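Local coordinates for protein cruciform cutting endonuclease 1, mitochondrial (Schizosaccharomyces pombe, PDB 1KCF) that resolves Holliday junctions as a homodimeric, four-way-junction-specific endonuclease that seems important for maintaining mitochondrial DNA, at residues Glu61-Glu73 with Gln202-Trp215. Numbering follows the deposited sequence.
Sequences EDSKVIIHNWSVE and QKILFENEEALYKW
V65, I66 and I67 pair in parallel with I204, L205 and F206, the axes of strands 65-67 and 204-206 coming within 4.6 Å at an angle of 34°, through four backbone hydrogen bonds, the nearly linear last one running from E207 N to I67 O (3.0 Å). Beta-branched V65, I66, I67 and I204 suit the extended backbone: on the face shared with I204 and F206, I67 sends CG1 beside its own backbone N (chi1 -66°), and CD1 presses tightly on I204 CG2 at 3.5 Å. The same CD1 lies over the rim of the W70 indole. W70 CE3 lies 3.5 Å from F206 CE2, in the plane of the F206 ring at its edge, while the six-membered rings of W70 and W215 are tilted by 20° and offset, so that W70 CH2 sits over the rim of the W215 ring. Small A211 brings helix 209-217 close, its CB 4.2 Å from W70 CB. Buried W70 NE1 is satisfied by the carbonyl of M228. Beyond the paired residues, H68 ND1 gives E207 OE1 a weak, bent bond of 2.8 Å; H68 NE2 is hydrogen-bonded to S58 OG. H68 and N69 form a classic beta bulge against F56. Strand 204-206 thus edges the mixed sheet of an RNase H-like, RuvC-family resolvase, the W70 side chain about 8 Å from those of D46 and D230, the assigned magnesium-binding aspartates.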
# COMPACT_ATOMS: atom_id res chain seq x y z
N GLU A 61 31.55 17.69 1.67
CA GLU A 61 32.55 17.86 0.62
C GLU A 61 33.71 16.92 0.90
O GLU A 61 34.41 16.48 -0.01
CB GLU A 61 33.04 19.31 0.60
N ASP A 62 33.90 16.61 2.18
CA ASP A 62 34.96 15.71 2.62
C ASP A 62 34.45 14.28 2.53
O ASP A 62 35.03 13.36 3.11
CB ASP A 62 35.35 16.02 4.07
CG ASP A 62 35.65 17.50 4.28
OD1 ASP A 62 35.84 17.90 5.45
OD2 ASP A 62 35.71 18.25 3.29
N SER A 63 33.34 14.10 1.81
CA SER A 63 32.72 12.78 1.64
C SER A 63 32.24 12.24 2.98
O SER A 63 32.03 11.03 3.14
CB SER A 63 33.72 11.81 1.00
N LYS A 64 32.07 13.12 3.95
CA LYS A 64 31.59 12.71 5.27
C LYS A 64 30.09 12.87 5.35
O LYS A 64 29.51 13.79 4.77
CB LYS A 64 32.27 13.53 6.37
CG LYS A 64 33.71 13.14 6.59
CD LYS A 64 34.28 13.80 7.83
CE LYS A 64 35.71 13.36 8.08
NZ LYS A 64 36.25 13.97 9.32
N VAL A 65 29.45 11.96 6.08
CA VAL A 65 28.00 12.01 6.25
C VAL A 65 27.63 12.97 7.37
O VAL A 65 28.14 12.85 8.48
CB VAL A 65 27.43 10.63 6.57
CG1 VAL A 65 25.93 10.73 6.78
CG2 VAL A 65 27.77 9.66 5.44
N ILE A 66 26.75 13.91 7.08
CA ILE A 66 26.31 14.88 8.06
C ILE A 66 24.84 14.65 8.39
O ILE A 66 23.97 14.77 7.52
CB ILE A 66 26.50 16.32 7.55
CG1 ILE A 66 27.95 16.51 7.10
CG2 ILE A 66 26.14 17.32 8.66
CD1 ILE A 66 28.21 17.83 6.41
N ILE A 67 24.56 14.32 9.64
CA ILE A 67 23.20 14.07 10.09
C ILE A 67 22.51 15.36 10.51
O ILE A 67 23.03 16.12 11.33
CB ILE A 67 23.20 13.07 11.26
CG1 ILE A 67 23.69 11.70 10.76
CG2 ILE A 67 21.81 12.97 11.88
CD1 ILE A 67 23.74 10.62 11.80
N HIS A 68 21.33 15.61 9.95
CA HIS A 68 20.56 16.81 10.28
C HIS A 68 19.48 16.49 11.32
O HIS A 68 19.28 17.24 12.28
CB HIS A 68 19.88 17.36 9.02
CG HIS A 68 20.81 17.58 7.87
ND1 HIS A 68 21.91 18.41 7.95
CD2 HIS A 68 20.80 17.08 6.61
CE1 HIS A 68 22.53 18.42 6.78
NE2 HIS A 68 21.88 17.62 5.96
N ASN A 69 18.78 15.39 11.10
CA ASN A 69 17.73 14.96 12.00
C ASN A 69 17.80 13.45 12.11
O ASN A 69 18.13 12.77 11.14
CB ASN A 69 16.36 15.39 11.49
CG ASN A 69 16.24 16.89 11.37
OD1 ASN A 69 16.62 17.48 10.35
ND2 ASN A 69 15.73 17.53 12.41
N TRP A 70 17.47 12.93 13.28
CA TRP A 70 17.58 11.51 13.51
C TRP A 70 16.69 11.12 14.68
O TRP A 70 16.81 11.69 15.77
CB TRP A 70 19.04 11.22 13.82
CG TRP A 70 19.44 9.81 13.89
CD1 TRP A 70 18.81 8.74 13.33
CD2 TRP A 70 20.63 9.29 14.49
NE1 TRP A 70 19.53 7.60 13.54
CE2 TRP A 70 20.65 7.91 14.26
CE3 TRP A 70 21.69 9.88 15.21
CZ2 TRP A 70 21.69 7.08 14.71
CZ3 TRP A 70 22.72 9.06 15.66
CH2 TRP A 70 22.71 7.67 15.41
N SER A 71 15.79 10.16 14.46
CA SER A 71 14.89 9.76 15.53
C SER A 71 14.10 8.48 15.26
O SER A 71 14.03 8.00 14.12
CB SER A 71 13.90 10.90 15.82
OG SER A 71 13.07 10.62 16.92
N VAL A 72 13.52 7.93 16.32
CA VAL A 72 12.69 6.74 16.26
C VAL A 72 11.40 7.13 16.98
O VAL A 72 11.43 7.61 18.11
CB VAL A 72 13.34 5.54 16.98
CG1 VAL A 72 12.34 4.41 17.11
CG2 VAL A 72 14.54 5.07 16.18
N GLU A 73 10.27 6.91 16.32
CA GLU A 73 8.99 7.31 16.88
C GLU A 73 7.97 6.19 16.95
O GLU A 73 8.03 5.23 16.19
CB GLU A 73 8.41 8.45 16.05
CG GLU A 73 9.38 9.59 15.79
CD GLU A 73 9.65 10.42 17.02
OE1 GLU A 73 10.56 11.28 16.97
OE2 GLU A 73 8.96 10.21 18.04
N GLN A 202 34.69 9.81 13.23
CA GLN A 202 34.36 11.03 12.50
C GLN A 202 33.90 10.77 11.06
O GLN A 202 34.05 11.64 10.20
CB GLN A 202 35.57 11.97 12.48
CG GLN A 202 36.02 12.45 13.84
CD GLN A 202 37.16 13.45 13.75
OE1 GLN A 202 38.26 13.11 13.30
NE2 GLN A 202 36.91 14.69 14.16
N LYS A 203 33.36 9.59 10.80
CA LYS A 203 32.86 9.26 9.46
C LYS A 203 31.44 9.78 9.34
O LYS A 203 30.91 9.94 8.24
CB LYS A 203 32.89 7.75 9.23
CG LYS A 203 34.29 7.17 9.18
CD LYS A 203 35.06 7.77 8.01
CE LYS A 203 36.53 7.38 8.05
NZ LYS A 203 37.29 8.07 6.97
N ILE A 204 30.83 10.04 10.49
CA ILE A 204 29.48 10.57 10.59
C ILE A 204 29.54 11.74 11.57
O ILE A 204 29.92 11.57 12.73
CB ILE A 204 28.48 9.52 11.13
CG1 ILE A 204 28.20 8.45 10.07
CG2 ILE A 204 27.19 10.18 11.57
CD1 ILE A 204 27.26 7.36 10.54
N LEU A 205 29.18 12.93 11.10
CA LEU A 205 29.18 14.12 11.94
C LEU A 205 27.75 14.60 12.09
O LEU A 205 26.85 14.15 11.38
CB LEU A 205 30.02 15.24 11.30
CG LEU A 205 31.53 15.05 11.19
CD1 LEU A 205 32.13 16.24 10.45
CD2 LEU A 205 32.15 14.92 12.57
N PHE A 206 27.54 15.53 13.02
CA PHE A 206 26.21 16.07 13.25
C PHE A 206 26.15 17.57 13.04
O PHE A 206 27.00 18.31 13.51
CB PHE A 206 25.74 15.73 14.66
CG PHE A 206 25.65 14.25 14.93
CD1 PHE A 206 26.80 13.50 15.13
CD2 PHE A 206 24.42 13.62 14.97
CE1 PHE A 206 26.73 12.13 15.37
CE2 PHE A 206 24.33 12.25 15.21
CZ PHE A 206 25.49 11.51 15.41
N GLU A 207 25.12 18.02 12.33
CA GLU A 207 24.92 19.43 12.05
C GLU A 207 24.49 20.14 13.33
O GLU A 207 24.97 21.24 13.63
CB GLU A 207 23.85 19.62 10.98
CG GLU A 207 23.41 21.06 10.78
CD GLU A 207 22.27 21.19 9.78
OE1 GLU A 207 21.30 20.42 9.87
OE2 GLU A 207 22.35 22.08 8.90
N ASN A 208 23.60 19.51 14.09
CA ASN A 208 23.11 20.09 15.33
C ASN A 208 23.32 19.15 16.51
O ASN A 208 23.44 17.93 16.33
CB ASN A 208 21.63 20.45 15.22
CG ASN A 208 20.81 19.32 14.63
OD1 ASN A 208 20.90 19.04 13.43
ND2 ASN A 208 20.00 18.67 15.46
N GLU A 209 23.34 19.72 17.71
CA GLU A 209 23.54 18.94 18.92
C GLU A 209 22.36 18.06 19.30
O GLU A 209 22.53 17.02 19.93
CB GLU A 209 23.91 19.88 20.07
CG GLU A 209 23.01 21.11 20.18
CD GLU A 209 21.68 20.81 20.83
OE1 GLU A 209 20.75 21.64 20.68
OE2 GLU A 209 21.56 19.77 21.51
N GLU A 210 21.15 18.47 18.92
CA GLU A 210 19.94 17.71 19.24
C GLU A 210 20.06 16.24 18.86
O GLU A 210 19.92 15.36 19.72
CB GLU A 210 18.73 18.33 18.53
CG GLU A 210 18.36 19.72 19.03
CD GLU A 210 17.86 19.70 20.47
OE1 GLU A 210 16.78 19.13 20.72
OE2 GLU A 210 18.56 20.26 21.34
N ALA A 211 20.31 15.97 17.59
CA ALA A 211 20.44 14.60 17.10
C ALA A 211 21.52 13.87 17.88
O ALA A 211 21.30 12.77 18.39
CB ALA A 211 20.77 14.60 15.61
N LEU A 212 22.70 14.48 17.97
CA LEU A 212 23.82 13.89 18.69
C LEU A 212 23.38 13.59 20.12
O LEU A 212 23.76 12.58 20.71
CB LEU A 212 25.01 14.84 18.71
CG LEU A 212 26.43 14.24 18.75
CD1 LEU A 212 27.39 15.30 19.26
CD2 LEU A 212 26.49 13.01 19.64
N TYR A 213 22.57 14.48 20.68
CA TYR A 213 22.09 14.33 22.05
C TYR A 213 21.20 13.10 22.22
O TYR A 213 21.35 12.35 23.19
CB TYR A 213 21.31 15.57 22.49
CG TYR A 213 20.99 15.58 23.98
CD1 TYR A 213 21.99 15.82 24.92
CD2 TYR A 213 19.70 15.32 24.44
CE1 TYR A 213 21.72 15.79 26.28
CE2 TYR A 213 19.41 15.30 25.80
CZ TYR A 213 20.43 15.53 26.72
OH TYR A 213 20.16 15.48 28.07
N LYS A 214 20.26 12.90 21.30
CA LYS A 214 19.35 11.76 21.36
C LYS A 214 20.14 10.45 21.40
O LYS A 214 19.83 9.54 22.18
CB LYS A 214 18.42 11.73 20.15
CG LYS A 214 17.51 12.93 20.00
CD LYS A 214 16.47 12.68 18.91
CE LYS A 214 15.61 13.90 18.67
NZ LYS A 214 14.53 13.64 17.68
N TRP A 215 21.15 10.37 20.55
CA TRP A 215 21.98 9.18 20.47
C TRP A 215 22.75 8.90 21.76
O TRP A 215 22.72 7.79 22.28
CB TRP A 215 22.96 9.30 19.31
CG TRP A 215 23.90 8.16 19.20
CD1 TRP A 215 25.24 8.17 19.47
CD2 TRP A 215 23.59 6.83 18.77
NE1 TRP A 215 25.78 6.93 19.22
CE2 TRP A 215 24.79 6.09 18.79
CE3 TRP A 215 22.40 6.20 18.35
CZ2 TRP A 215 24.84 4.75 18.41
CZ3 TRP A 215 22.46 4.87 17.98
CH2 TRP A 215 23.67 4.15 18.01